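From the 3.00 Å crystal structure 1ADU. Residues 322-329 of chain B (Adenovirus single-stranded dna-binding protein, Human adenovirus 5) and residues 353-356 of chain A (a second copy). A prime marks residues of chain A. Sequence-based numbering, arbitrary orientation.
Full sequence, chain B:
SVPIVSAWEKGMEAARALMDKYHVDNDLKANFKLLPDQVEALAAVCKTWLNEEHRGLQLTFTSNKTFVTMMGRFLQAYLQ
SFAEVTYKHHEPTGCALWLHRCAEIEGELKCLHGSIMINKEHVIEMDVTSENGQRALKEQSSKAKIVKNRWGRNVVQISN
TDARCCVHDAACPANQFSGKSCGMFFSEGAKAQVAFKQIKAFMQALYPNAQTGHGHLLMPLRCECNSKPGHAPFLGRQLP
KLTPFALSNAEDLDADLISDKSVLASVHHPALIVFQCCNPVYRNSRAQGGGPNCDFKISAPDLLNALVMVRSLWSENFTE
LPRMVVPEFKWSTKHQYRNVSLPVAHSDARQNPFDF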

# COMPACT_ATOMS: atom_id res chain seq x y z
N PRO B 322 22.05 -6.51 -21.39
CA PRO B 322 22.94 -7.61 -21.73
C PRO B 322 22.45 -8.91 -21.12
O PRO B 322 21.58 -8.91 -20.25
CB PRO B 322 24.27 -7.17 -21.12
CG PRO B 322 23.84 -6.37 -19.95
CD PRO B 322 22.74 -5.53 -20.53
N ARG B 323 23.01 -10.03 -21.58
CA ARG B 323 22.62 -11.33 -21.06
C ARG B 323 23.22 -11.54 -19.67
O ARG B 323 24.44 -11.47 -19.49
CB ARG B 323 23.09 -12.44 -22.00
CG ARG B 323 22.74 -13.83 -21.52
CD ARG B 323 23.40 -14.88 -22.39
NE ARG B 323 23.05 -16.23 -21.96
CZ ARG B 323 21.84 -16.77 -22.11
NH1 ARG B 323 20.86 -16.09 -22.69
NH2 ARG B 323 21.62 -18.01 -21.68
N MET B 324 22.36 -11.76 -18.69
CA MET B 324 22.79 -11.98 -17.32
C MET B 324 22.00 -13.17 -16.81
O MET B 324 20.78 -13.08 -16.63
CB MET B 324 22.52 -10.73 -16.48
CG MET B 324 22.94 -10.84 -15.02
SD MET B 324 21.79 -11.80 -14.00
CE MET B 324 20.85 -10.49 -13.22
N VAL B 325 22.69 -14.29 -16.64
CA VAL B 325 22.07 -15.51 -16.16
C VAL B 325 22.30 -15.74 -14.68
O VAL B 325 23.42 -15.57 -14.18
CB VAL B 325 22.59 -16.75 -16.94
CG1 VAL B 325 21.92 -18.03 -16.44
CG2 VAL B 325 22.34 -16.57 -18.43
N VAL B 326 21.22 -16.05 -13.98
CA VAL B 326 21.29 -16.35 -12.56
C VAL B 326 21.16 -17.87 -12.50
O VAL B 326 20.23 -18.45 -13.06
CB VAL B 326 20.18 -15.57 -11.75
CG1 VAL B 326 18.87 -15.53 -12.52
CG2 VAL B 326 20.00 -16.18 -10.36
N PRO B 327 22.14 -18.55 -11.89
CA PRO B 327 22.24 -20.00 -11.73
C PRO B 327 20.99 -20.72 -11.28
O PRO B 327 20.18 -20.17 -10.53
CB PRO B 327 23.33 -20.16 -10.68
CG PRO B 327 24.20 -18.98 -10.92
CD PRO B 327 23.19 -17.88 -11.09
N GLU B 328 20.83 -21.96 -11.73
CA GLU B 328 19.70 -22.78 -11.33
C GLU B 328 20.21 -23.60 -10.16
O GLU B 328 21.25 -24.25 -10.26
CB GLU B 328 19.23 -23.69 -12.47
CG GLU B 328 17.90 -24.38 -12.17
CD GLU B 328 17.23 -24.93 -13.42
OE1 GLU B 328 17.07 -24.17 -14.40
OE2 GLU B 328 16.84 -26.11 -13.41
N PHE B 329 19.51 -23.55 -9.04
CA PHE B 329 19.92 -24.26 -7.84
C PHE B 329 19.92 -25.78 -7.96
O PHE B 329 18.91 -26.39 -8.31
CB PHE B 329 19.05 -23.84 -6.65
CG PHE B 329 19.45 -24.47 -5.34
CD1 PHE B 329 20.48 -23.93 -4.58
CD2 PHE B 329 18.81 -25.61 -4.88
CE1 PHE B 329 20.86 -24.51 -3.37
CE2 PHE B 329 19.19 -26.20 -3.68
CZ PHE B 329 20.21 -25.65 -2.93
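Chain A 353-356: PFDF

Chain A ends here: residues 353′-356′ are its last four, an irregular tail in which Phe354′ and Asp355′ are extended and Pro353′ is not. Residues 322-329 of chain B are extended and free of regular helix or strand. The tail runs toward chain B and comes in across it, not alongside, making contact from Phe354′ onward: Phe354′ lies near Val326, and Phe356′ touches both Arg323 and Glu328. The backbones come nearest at Val325 and Asp355′, whose CA atoms are 5.4 Å apart, yet no backbone hydrogen bond links them; Val326 N stays 4.5 Å from Asp355′ O. Together the two stretches bury 335 Å².

The polar anchor is the free C-terminus. Arg323 extends through three t rotamers, so that its guanidinium meets the terminal carboxylate edge-on: NH2 donates a hydrogen bond to Phe356′ OXT at 3.0 Å (160° at the hydrogen), part of a salt bridge, and Phe356′ O is 3.1 Å from the same Arg323 NH2. Asp355′, the most covered residue, points its CB toward chain B and sits with that atom 3.8 Å from Met324 O, while its OD1 is hydrogen-bonded elsewhere in the structure. Val325 CG1 packs 3.4 Å from Asp355′ O. Further along, Val326 CG1 makes an apolar contact with Phe354′ CD1 at 4.3 Å, and Glu328 OE1 approaches Phe356′ CE1 obliquely at 3.6 Å.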

# COMPACT_ATOMS: atom_id res chain seq x y z
N PRO A 353 10.57 -14.27 -17.26
CA PRO A 353 11.15 -13.66 -16.06
C PRO A 353 12.65 -13.87 -15.86
O PRO A 353 13.33 -12.98 -15.34
CB PRO A 353 10.34 -14.29 -14.93
CG PRO A 353 9.98 -15.63 -15.47
CD PRO A 353 9.60 -15.32 -16.90
N PHE A 354 13.16 -15.04 -16.25
CA PHE A 354 14.57 -15.35 -16.06
C PHE A 354 15.24 -15.79 -17.36
O PHE A 354 14.64 -16.51 -18.16
CB PHE A 354 14.73 -16.48 -15.04
CG PHE A 354 14.10 -16.20 -13.70
CD1 PHE A 354 14.58 -15.18 -12.89
CD2 PHE A 354 13.03 -16.97 -13.25
CE1 PHE A 354 14.00 -14.93 -11.66
CE2 PHE A 354 12.45 -16.72 -12.02
CZ PHE A 354 12.94 -15.70 -11.23
N ASP A 355 16.49 -15.38 -17.53
CA ASP A 355 17.28 -15.74 -18.71
C ASP A 355 17.98 -17.06 -18.46
O ASP A 355 18.87 -17.14 -17.61
CB ASP A 355 18.33 -14.67 -19.03
CG ASP A 355 17.73 -13.43 -19.69
OD1 ASP A 355 17.21 -13.56 -20.81
OD2 ASP A 355 17.80 -12.34 -19.09
N PHE A 356 17.55 -18.10 -19.17
CA PHE A 356 18.14 -19.42 -19.04
C PHE A 356 19.14 -19.62 -20.18
O PHE A 356 20.21 -20.22 -19.94
CB PHE A 356 17.06 -20.51 -19.09
CG PHE A 356 16.15 -20.53 -17.90
CD1 PHE A 356 16.61 -20.97 -16.66
CD2 PHE A 356 14.83 -20.12 -18.01
CE1 PHE A 356 15.76 -21.00 -15.55
CE2 PHE A 356 13.97 -20.15 -16.91
CZ PHE A 356 14.44 -20.59 -15.68
OXT PHE A 356 18.84 -19.18 -21.32